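Local coordinates for tail spike protein (Acinetobacter phage vB_AbaP_AS12, PDB 6EU4) that probably recognises and degrades the capsular polysaccharide of Acinetobacter baumannii as the trimeric, beta-helical tailspike with which the phage attaches to its host, at residues 250-255 and 281-286; 229-234 and 254-259; 275-280 and 300-305; 312-317 and 330-335. All blocks are in the same frame, centred on the assembly; numbering follows the deposited sequence.

Contact 1: 250-255 and 281-286; sequences ASSRSF and AGLYGW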
# COMPACT_ATOMS: atom_id res chain seq x y z
N ALA A 250 21.68 5.06 -15.90
CA ALA A 250 22.97 5.61 -15.50
C ALA A 250 23.99 4.49 -15.39
O ALA A 250 23.64 3.35 -15.10
CB ALA A 250 22.88 6.31 -14.15
N SER A 251 25.27 4.82 -15.61
CA SER A 251 26.30 3.80 -15.47
C SER A 251 26.70 3.54 -14.02
O SER A 251 27.16 2.44 -13.73
CB SER A 251 27.55 4.17 -16.29
OG SER A 251 28.17 5.33 -15.74
N SER A 252 26.52 4.50 -13.10
CA SER A 252 26.92 4.30 -11.71
C SER A 252 25.73 4.27 -10.75
O SER A 252 25.49 3.25 -10.10
CB SER A 252 27.92 5.38 -11.30
OG SER A 252 28.34 5.20 -9.96
N ARG A 253 24.97 5.37 -10.63
CA ARG A 253 23.81 5.41 -9.73
C ARG A 253 22.64 6.06 -10.45
O ARG A 253 22.78 7.16 -11.00
CB ARG A 253 24.12 6.17 -8.43
CG ARG A 253 25.21 5.53 -7.57
CD ARG A 253 25.43 6.29 -6.27
NE ARG A 253 26.18 7.51 -6.48
CZ ARG A 253 26.25 8.52 -5.62
NH1 ARG A 253 25.62 8.46 -4.45
NH2 ARG A 253 26.97 9.61 -5.91
N SER A 254 21.49 5.38 -10.47
CA SER A 254 20.33 5.90 -11.19
C SER A 254 19.67 7.05 -10.44
O SER A 254 19.57 8.16 -10.96
CB SER A 254 19.33 4.78 -11.47
OG SER A 254 19.90 3.82 -12.35
N PHE A 255 19.22 6.79 -9.20
CA PHE A 255 18.53 7.78 -8.38
C PHE A 255 19.32 8.00 -7.09
O PHE A 255 19.65 7.03 -6.40
CB PHE A 255 17.12 7.30 -8.01
CG PHE A 255 16.15 7.20 -9.16
CD1 PHE A 255 15.39 8.28 -9.54
CD2 PHE A 255 15.96 5.99 -9.81
CE1 PHE A 255 14.46 8.17 -10.57
CE2 PHE A 255 15.04 5.88 -10.85
CZ PHE A 255 14.29 6.96 -11.23
N ALA A 281 22.51 0.89 -13.73
CA ALA A 281 23.44 1.33 -12.70
C ALA A 281 24.40 0.23 -12.25
O ALA A 281 23.99 -0.89 -11.92
CB ALA A 281 22.65 1.85 -11.51
N GLY A 282 25.69 0.59 -12.17
CA GLY A 282 26.71 -0.37 -11.79
C GLY A 282 27.12 -0.33 -10.32
O GLY A 282 27.87 -1.22 -9.89
N LEU A 283 26.65 0.66 -9.56
CA LEU A 283 26.98 0.81 -8.14
C LEU A 283 25.77 0.68 -7.24
O LEU A 283 25.74 -0.22 -6.39
CB LEU A 283 27.69 2.16 -7.92
CG LEU A 283 28.06 2.52 -6.48
CD1 LEU A 283 29.02 1.51 -5.92
CD2 LEU A 283 28.66 3.93 -6.37
N TYR A 284 24.76 1.55 -7.38
CA TYR A 284 23.47 1.42 -6.73
C TYR A 284 22.37 1.79 -7.71
O TYR A 284 22.50 2.76 -8.45
CB TYR A 284 23.31 2.35 -5.51
CG TYR A 284 24.30 2.12 -4.42
CD1 TYR A 284 24.26 0.96 -3.66
CD2 TYR A 284 25.26 3.08 -4.12
CE1 TYR A 284 25.16 0.75 -2.65
CE2 TYR A 284 26.18 2.87 -3.11
CZ TYR A 284 26.12 1.70 -2.39
OH TYR A 284 27.01 1.49 -1.36
N GLY A 285 21.26 1.07 -7.66
CA GLY A 285 20.07 1.50 -8.38
C GLY A 285 19.49 2.76 -7.75
O GLY A 285 19.36 3.81 -8.40
N TRP A 286 19.16 2.65 -6.47
CA TRP A 286 18.65 3.75 -5.67
C TRP A 286 19.56 3.94 -4.48
O TRP A 286 19.84 2.98 -3.76
CB TRP A 286 17.24 3.44 -5.17
CG TRP A 286 16.22 3.24 -6.21
CD1 TRP A 286 16.05 2.14 -7.00
CD2 TRP A 286 15.18 4.17 -6.57
NE1 TRP A 286 14.96 2.33 -7.83
CE2 TRP A 286 14.42 3.56 -7.58
CE3 TRP A 286 14.83 5.45 -6.12
CZ2 TRP A 286 13.33 4.20 -8.17
CZ3 TRP A 286 13.74 6.07 -6.71
CH2 TRP A 286 13.00 5.44 -7.72
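Two successive coils of a parallel beta-helix meet here at a corner, where 250-255 and 281-286 turn from one face of the helix to the next in step. The bridges Arg253-Tyr284 and Phe255-Trp286 are parallel, and backbone bonds continue round the bend. At its start Gly282 N reaches Ser251 O from above the carbonyl plane; glycine suits this spot because a side-chain carbon would collide with that oxygen. Ser252 O is then gripped twice, by Leu283 N at 2.9 Å on a lone pair and by Tyr284 N at 3.3 Å, both in the carbonyl plane. Beyond the corner Phe255 N gives Gly285 O a nearly straight bond of 3.1 Å.

Inside the coil, Phe255 and Trp286 both set CG anti to the carbonyl carbon, so their rings rise side by side. They form an offset stack, the Phe255 ring and the six-membered ring of Trp286 having centroids 4.0 Å apart and planes at 10°, with Trp286 CH2 over the centre of the phenyl face. Outside, the Arg253 chain runs beside Leu283, its CD touching the edge of the Tyr284 ring at CD2 (3.9 Å). Bending at chi3 (-77°), it carries the guanidinium to salt bridges with Asp287 and Glu231. Like residues stacked from coil to coil inside, as the aromatic Phe255 and Trp286 are, are characteristic of parallel beta-helices, the fold of many phage tailspikes.

Contact 2: 229-234 and 254-259; sequences TFEGIK and SFIFGH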
# COMPACT_ATOMS: atom_id res chain seq x y z
N THR A 229 24.07 8.73 -18.88
CA THR A 229 24.62 9.47 -17.76
C THR A 229 25.48 8.57 -16.89
O THR A 229 25.39 7.34 -16.94
CB THR A 229 23.52 10.07 -16.85
OG1 THR A 229 22.83 9.02 -16.14
CG2 THR A 229 22.55 10.90 -17.66
N PHE A 230 26.28 9.23 -16.05
CA PHE A 230 27.00 8.57 -14.96
C PHE A 230 26.11 8.45 -13.74
O PHE A 230 26.03 7.38 -13.11
CB PHE A 230 28.26 9.38 -14.65
CG PHE A 230 29.08 8.85 -13.51
CD1 PHE A 230 29.79 7.67 -13.64
CD2 PHE A 230 29.20 9.57 -12.33
CE1 PHE A 230 30.58 7.20 -12.59
CE2 PHE A 230 29.99 9.10 -11.29
CZ PHE A 230 30.66 7.92 -11.42
N GLU A 231 25.43 9.54 -13.40
CA GLU A 231 24.42 9.56 -12.34
C GLU A 231 23.16 10.16 -12.94
O GLU A 231 23.24 11.17 -13.65
CB GLU A 231 24.92 10.38 -11.14
CG GLU A 231 26.05 9.71 -10.41
CD GLU A 231 26.85 10.61 -9.47
OE1 GLU A 231 26.62 11.84 -9.43
OE2 GLU A 231 27.73 10.08 -8.77
N GLY A 232 22.01 9.55 -12.69
CA GLY A 232 20.81 9.96 -13.38
C GLY A 232 20.16 11.21 -12.81
O GLY A 232 20.18 12.27 -13.43
N ILE A 233 19.55 11.04 -11.64
CA ILE A 233 18.87 12.11 -10.91
C ILE A 233 19.50 12.19 -9.52
O ILE A 233 19.64 11.16 -8.84
CB ILE A 233 17.35 11.86 -10.84
CG1 ILE A 233 16.75 11.88 -12.25
CG2 ILE A 233 16.67 12.90 -9.93
CD1 ILE A 233 15.34 11.41 -12.32
N LYS A 234 19.92 13.39 -9.13
CA LYS A 234 20.73 13.57 -7.93
C LYS A 234 20.24 14.77 -7.13
O LYS A 234 20.21 15.89 -7.65
CB LYS A 234 22.18 13.75 -8.34
CG LYS A 234 23.15 13.78 -7.20
CD LYS A 234 24.57 13.79 -7.73
CE LYS A 234 25.57 13.48 -6.64
NZ LYS A 234 26.97 13.44 -7.19
N SER A 254 21.49 5.38 -10.47
CA SER A 254 20.33 5.90 -11.19
C SER A 254 19.67 7.05 -10.44
O SER A 254 19.57 8.16 -10.96
CB SER A 254 19.33 4.78 -11.47
OG SER A 254 19.90 3.82 -12.35
N PHE A 255 19.22 6.79 -9.20
CA PHE A 255 18.53 7.78 -8.38
C PHE A 255 19.32 8.00 -7.09
O PHE A 255 19.65 7.03 -6.40
CB PHE A 255 17.12 7.30 -8.01
CG PHE A 255 16.15 7.20 -9.16
CD1 PHE A 255 15.39 8.28 -9.54
CD2 PHE A 255 15.96 5.99 -9.81
CE1 PHE A 255 14.46 8.17 -10.57
CE2 PHE A 255 15.04 5.88 -10.85
CZ PHE A 255 14.29 6.96 -11.23
N ILE A 256 19.64 9.25 -6.78
CA ILE A 256 20.38 9.61 -5.57
C ILE A 256 19.58 10.70 -4.86
O ILE A 256 19.37 11.78 -5.42
CB ILE A 256 21.79 10.15 -5.88
CG1 ILE A 256 22.61 9.15 -6.71
CG2 ILE A 256 22.50 10.55 -4.59
CD1 ILE A 256 23.75 9.87 -7.43
N PHE A 257 19.14 10.40 -3.62
CA PHE A 257 18.45 11.37 -2.78
C PHE A 257 19.16 11.45 -1.44
O PHE A 257 19.65 10.44 -0.92
CB PHE A 257 16.98 11.00 -2.61
CG PHE A 257 16.14 11.27 -3.83
CD1 PHE A 257 16.06 10.34 -4.85
CD2 PHE A 257 15.43 12.46 -3.95
CE1 PHE A 257 15.31 10.59 -5.99
CE2 PHE A 257 14.66 12.71 -5.08
CZ PHE A 257 14.60 11.77 -6.11
N GLY A 258 19.25 12.65 -0.89
CA GLY A 258 20.02 12.85 0.33
C GLY A 258 21.52 12.81 0.10
O GLY A 258 22.27 12.48 1.02
N HIS A 259 21.96 13.15 -1.11
CA HIS A 259 23.38 13.27 -1.44
C HIS A 259 24.11 14.03 -0.33
O HIS A 259 23.71 15.14 0.04
CB HIS A 259 23.51 14.01 -2.79
CG HIS A 259 24.89 14.49 -3.13
ND1 HIS A 259 25.98 13.65 -3.22
CD2 HIS A 259 25.32 15.71 -3.52
CE1 HIS A 259 27.04 14.35 -3.61
NE2 HIS A 259 26.66 15.61 -3.79
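Segment 229-234 rounds a corner of the parallel beta-helix and enters a short strand that pairs with the next coil, 254-259. Glu231 is the first residue to make a side-chain contact: with CG anti to the carbonyl carbon, its extended chain passes obliquely across the tip of Ile256, CG lying 3.8 Å from CD1. Its carboxylate is shared, OE1 taking Lys234 NZ in a salt bridge of 2.8 Å on the syn lone pair while OE2 is held by the salt bridge to Arg253.

Gly232 follows, its CA pressed to within 3.3 Å of Ser254 O; a side-chain carbon pointing toward that oxygen would clash, so glycine fits the bend. Ile233 then starts the parallel ladder. Its N donates to Ser254 O at 3.0 Å and its O accepts from Ile256 N at 2.8 Å, both bonds nearly along the C=O axis. Its side chain, apolar and branched as suits the buried interior of the helix, brings CD1 to 3.8 Å from Phe255 CE1, and CG2 grazes the Phe257 ring.

Lys234 points to the other face. CG anti to the backbone N (chi1 -173°) and a fully extended chain lay its methylenes alongside Ile256 and bring the ammonium back to Glu231. The Lys234 ammonium may disfavour protonation of His259, although the Glu231 carboxylate could offset this. Lys234 CE sits over the centre of the imidazole in a CH-pi contact, 3.5 Å from the His259 ring centroid and 11° off its normal.

Contact 3: 275-280 and 300-305; sequences GCWATD and GADFVG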
# COMPACT_ATOMS: atom_id res chain seq x y z
N GLY A 275 5.57 4.17 -11.14
CA GLY A 275 5.99 3.73 -12.47
C GLY A 275 7.32 4.30 -12.90
O GLY A 275 7.53 4.55 -14.10
N CYS A 276 8.24 4.49 -11.97
CA CYS A 276 9.59 4.94 -12.28
C CYS A 276 10.49 3.73 -12.50
O CYS A 276 10.17 2.60 -12.11
CB CYS A 276 10.15 5.84 -11.18
SG CYS A 276 9.17 7.39 -11.01
N TRP A 277 11.62 3.98 -13.14
CA TRP A 277 12.46 2.90 -13.64
C TRP A 277 13.92 3.27 -13.50
O TRP A 277 14.36 4.25 -14.10
CB TRP A 277 12.12 2.62 -15.10
CG TRP A 277 12.60 1.30 -15.66
CD1 TRP A 277 12.99 0.19 -14.96
CD2 TRP A 277 12.71 0.96 -17.03
NE1 TRP A 277 13.30 -0.83 -15.84
CE2 TRP A 277 13.15 -0.38 -17.11
CE3 TRP A 277 12.46 1.65 -18.22
CZ2 TRP A 277 13.38 -1.02 -18.33
CZ3 TRP A 277 12.68 1.01 -19.42
CH2 TRP A 277 13.14 -0.31 -19.47
N ALA A 278 14.67 2.48 -12.72
CA ALA A 278 16.12 2.61 -12.63
C ALA A 278 16.74 1.55 -13.52
O ALA A 278 16.38 0.37 -13.42
CB ALA A 278 16.60 2.41 -11.18
N THR A 279 17.63 1.94 -14.43
CA THR A 279 18.30 0.95 -15.26
C THR A 279 19.80 1.20 -15.32
O THR A 279 20.27 2.34 -15.20
CB THR A 279 17.74 0.87 -16.72
OG1 THR A 279 18.10 2.04 -17.45
CG2 THR A 279 16.19 0.74 -16.75
N ASP A 280 20.54 0.12 -15.53
CA ASP A 280 21.91 0.07 -15.97
C ASP A 280 22.93 0.39 -14.88
O ASP A 280 24.13 0.17 -15.10
CB ASP A 280 22.15 0.99 -17.19
CG ASP A 280 21.20 0.63 -18.35
OD1 ASP A 280 21.25 -0.53 -18.78
OD2 ASP A 280 20.38 1.46 -18.78
N GLY A 300 10.26 -0.23 -11.25
CA GLY A 300 11.09 -1.32 -11.72
C GLY A 300 12.55 -0.94 -11.71
O GLY A 300 12.93 0.23 -11.58
N ALA A 301 13.38 -1.96 -11.89
CA ALA A 301 14.82 -1.75 -11.95
C ALA A 301 15.43 -2.88 -12.76
O ALA A 301 15.26 -4.06 -12.41
CB ALA A 301 15.41 -1.71 -10.54
N ASP A 302 16.06 -2.55 -13.87
CA ASP A 302 16.56 -3.55 -14.80
C ASP A 302 18.06 -3.36 -14.99
O ASP A 302 18.55 -2.22 -15.11
CB ASP A 302 15.88 -3.48 -16.18
CG ASP A 302 14.44 -4.01 -16.20
OD1 ASP A 302 13.69 -3.70 -15.27
OD2 ASP A 302 14.07 -4.70 -17.19
N PHE A 303 18.78 -4.48 -15.06
CA PHE A 303 20.18 -4.48 -15.48
C PHE A 303 21.06 -3.68 -14.52
O PHE A 303 21.95 -2.94 -14.94
CB PHE A 303 20.34 -3.97 -16.91
CG PHE A 303 19.40 -4.61 -17.89
CD1 PHE A 303 19.45 -5.97 -18.11
CD2 PHE A 303 18.47 -3.84 -18.56
CE1 PHE A 303 18.57 -6.57 -19.01
CE2 PHE A 303 17.59 -4.45 -19.46
CZ PHE A 303 17.64 -5.81 -19.66
N VAL A 304 20.85 -3.87 -13.23
CA VAL A 304 21.68 -3.25 -12.20
C VAL A 304 22.82 -4.21 -11.86
O VAL A 304 22.58 -5.39 -11.55
CB VAL A 304 20.84 -2.90 -10.97
CG1 VAL A 304 21.71 -2.49 -9.81
CG2 VAL A 304 19.87 -1.78 -11.34
N GLY A 305 24.06 -3.72 -11.95
CA GLY A 305 25.22 -4.58 -11.89
C GLY A 305 25.38 -5.35 -13.19
O GLY A 305 24.52 -5.34 -14.07
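Four backbone hydrogen bonds and one from a side chain tie strand 277-279 to strand 300-302. Gly300 N donates to Cys276 O at 3.0 Å, and Gly300 O takes Ala278 N at 3.1 Å from somewhat above the carbonyl plane. Ala278 O in turn receives Asp302 N, whose own carbonyl accepts Asp280 N; both of these bonds run nearly along the C=O axis. Between these bonds CA-H groups also point at the carbonyls, notably Ala301 CA at 3.0 Å from Ala278 O.

This is the parallel ladder between consecutive coils of a beta-helix, and the other side of strand 277-279 is bonded likewise to Val246, Ala248 and Ala250. Ala278 and Ala301 line up on one face of the ladder, their small methyls suiting the space beside Phe255, Trp286 and Leu314 of the neighbouring strands.

On the opposite face Trp277, with CG anti to the backbone N (chi1 -163°), swings its indole across to the next coil. NE1 donates to Asp302 OD1 at 3.0 Å in a nearly straight bond. The oxygen lies close to the indole plane but is met from above its carboxylate, the two planes standing 90° apart. Gly300 presents only backbone to the CD1 edge, which lies 3.4 Å from its O; a side-chain carbon here would sit close against the indole. Thr279 CG2 covers one face of the indole, 3.2 Å above the plane and over its centre, while Met240 of a second subunit also packs on Trp277. The crowded chi1 of Thr279 (70°) directs OG1 to donate to Asp280 OD2 at 2.7 Å, and OG1 is also hydrogen-bonded to Ser249 OG.

Contact 4: 312-317 and 330-335; sequences KALFKI and EHLHAQ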
# COMPACT_ATOMS: atom_id res chain seq x y z
N LYS A 312 26.96 -2.71 -5.60
CA LYS A 312 26.96 -2.94 -4.16
C LYS A 312 25.58 -3.36 -3.69
O LYS A 312 25.44 -4.32 -2.92
CB LYS A 312 27.45 -1.70 -3.42
CG LYS A 312 28.97 -1.53 -3.56
CD LYS A 312 29.48 -0.34 -2.71
CE LYS A 312 30.94 0.02 -3.00
NZ LYS A 312 31.84 -1.15 -3.21
N ALA A 313 24.55 -2.65 -4.14
CA ALA A 313 23.17 -2.97 -3.77
C ALA A 313 22.21 -2.45 -4.82
O ALA A 313 22.45 -1.42 -5.44
CB ALA A 313 22.79 -2.37 -2.42
N LEU A 314 21.08 -3.14 -4.98
CA LEU A 314 20.01 -2.55 -5.77
C LEU A 314 19.47 -1.31 -5.08
O LEU A 314 19.36 -0.24 -5.70
CB LEU A 314 18.88 -3.57 -5.99
CG LEU A 314 17.63 -3.06 -6.71
CD1 LEU A 314 17.96 -2.39 -8.03
CD2 LEU A 314 16.65 -4.21 -6.93
N PHE A 315 19.12 -1.45 -3.80
CA PHE A 315 18.65 -0.37 -2.94
C PHE A 315 19.60 -0.18 -1.77
O PHE A 315 19.83 -1.11 -0.98
CB PHE A 315 17.26 -0.68 -2.36
CG PHE A 315 16.23 -1.11 -3.38
CD1 PHE A 315 15.62 -0.19 -4.20
CD2 PHE A 315 15.81 -2.44 -3.44
CE1 PHE A 315 14.65 -0.59 -5.12
CE2 PHE A 315 14.86 -2.85 -4.35
CZ PHE A 315 14.27 -1.92 -5.19
N LYS A 316 20.10 1.04 -1.62
CA LYS A 316 20.81 1.47 -0.43
C LYS A 316 19.91 2.49 0.25
O LYS A 316 19.63 3.55 -0.31
CB LYS A 316 22.17 2.07 -0.78
CG LYS A 316 22.88 2.62 0.45
CD LYS A 316 24.25 3.22 0.10
CE LYS A 316 24.95 3.72 1.32
NZ LYS A 316 26.30 4.28 0.95
N ILE A 317 19.44 2.15 1.46
CA ILE A 317 18.42 2.95 2.15
C ILE A 317 18.91 3.22 3.56
O ILE A 317 18.97 2.32 4.40
CB ILE A 317 17.05 2.25 2.14
CG1 ILE A 317 16.67 1.91 0.69
CG2 ILE A 317 16.01 3.15 2.78
CD1 ILE A 317 15.28 1.34 0.49
N GLU A 330 14.44 -6.87 -12.57
CA GLU A 330 14.84 -7.93 -13.49
C GLU A 330 16.32 -7.78 -13.80
O GLU A 330 16.74 -6.73 -14.30
CB GLU A 330 14.03 -7.87 -14.80
CG GLU A 330 12.51 -8.02 -14.60
CD GLU A 330 11.72 -8.11 -15.90
OE1 GLU A 330 12.24 -8.64 -16.91
OE2 GLU A 330 10.55 -7.67 -15.89
N HIS A 331 17.10 -8.84 -13.54
CA HIS A 331 18.52 -8.96 -13.85
C HIS A 331 19.34 -8.11 -12.90
O HIS A 331 19.58 -6.92 -13.15
CB HIS A 331 18.82 -8.60 -15.32
CG HIS A 331 18.00 -9.38 -16.30
ND1 HIS A 331 18.23 -10.71 -16.57
CD2 HIS A 331 16.92 -9.02 -17.03
CE1 HIS A 331 17.33 -11.14 -17.43
NE2 HIS A 331 16.52 -10.13 -17.73
N LEU A 332 19.79 -8.73 -11.81
CA LEU A 332 20.52 -8.06 -10.75
C LEU A 332 21.76 -8.85 -10.41
O LEU A 332 21.67 -10.04 -10.08
CB LEU A 332 19.65 -7.90 -9.50
CG LEU A 332 20.35 -7.24 -8.29
CD1 LEU A 332 20.69 -5.81 -8.63
CD2 LEU A 332 19.46 -7.28 -7.05
N HIS A 333 22.91 -8.20 -10.53
CA HIS A 333 24.19 -8.68 -10.02
C HIS A 333 24.64 -7.68 -8.96
O HIS A 333 25.17 -6.61 -9.27
CB HIS A 333 25.23 -8.81 -11.14
CG HIS A 333 24.88 -9.84 -12.16
ND1 HIS A 333 25.39 -11.12 -12.15
CD2 HIS A 333 24.06 -9.77 -13.24
CE1 HIS A 333 24.91 -11.80 -13.18
NE2 HIS A 333 24.09 -11.00 -13.85
N ALA A 334 24.45 -8.05 -7.69
CA ALA A 334 24.77 -7.14 -6.60
C ALA A 334 25.12 -7.92 -5.34
O ALA A 334 24.69 -9.06 -5.16
CB ALA A 334 23.59 -6.22 -6.29
N GLN A 335 25.89 -7.29 -4.46
CA GLN A 335 26.22 -7.92 -3.19
C GLN A 335 25.01 -7.97 -2.27
O GLN A 335 24.81 -8.95 -1.55
CB GLN A 335 27.37 -7.21 -2.52
CG GLN A 335 27.87 -7.93 -1.27
CD GLN A 335 28.99 -7.16 -0.60
OE1 GLN A 335 29.95 -6.76 -1.26
NE2 GLN A 335 28.86 -6.92 0.70
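Segment 330-335 meets 312-317 across the inside of a coil through apolar side chains, with its first contact at Leu332. That residue points toward the other segment, and its CG is anti to the backbone N (chi1 178°). This and a chi2 of 65° set the two methyls of the fork about Leu314 CB, CD1 and CD2 each lying 3.9 Å from it. Leu332 and Leu314 cross obliquely, and Leu332 CD2 also lies 4.2 Å from Leu314 CD2. Branched leucines suit this place, since each fills the interior while touching several neighbours: Val304 and Phe337 also pack on Leu332, and Ala301 on Leu314.

The two segments belong to the strands 311-318 and 321-334 of the parallel beta-helix. Their touching parts run 140° apart, as parts of the chain on different faces of the coil can, and they meet through side-chain packing, unlike neighbouring coils, which pair through backbone hydrogen bonds.

Ala334 comes next, its methyl also directed at the other segment. CB stops 4.1 Å from Ala313 CA and lies almost as near Leu314 N, so this small side chain lets the two backbones draw together. At Gln335 the coil turns a corner. CB lies 3.5 Å from Lys312 O, whereas CG anti to the backbone N and an extended chain carry the amide onward, where NE2 is hydrogen-bonded to Asn368 OD1 and Asn369 O.

Contacts 1, 2 and 3 join consecutive coils of the beta-helix through parallel backbone ladders, whereas contact 4 packs parts of the chain across the inside of a coil. Contacts 1 and 2 share Ser254 and Phe255, so strand 253-257 is bonded to a coil on each side; contacts 1 and 3 use the two ends of strand 284-304. Contacts 2 and 4 are the more buried, yet contact 2 still has an outward face with charged groups, while contact 4 is mainly aliphatic. Contacts 1 and 3 are partly buried; contact 3 alone lays a contact-forming side chain, Trp277, against a second subunit. Segment 330-335 of contact 4 is itself the next coil on contact 3, Ala301 O and Val304 O probably accepting from Glu330 N and His333 N.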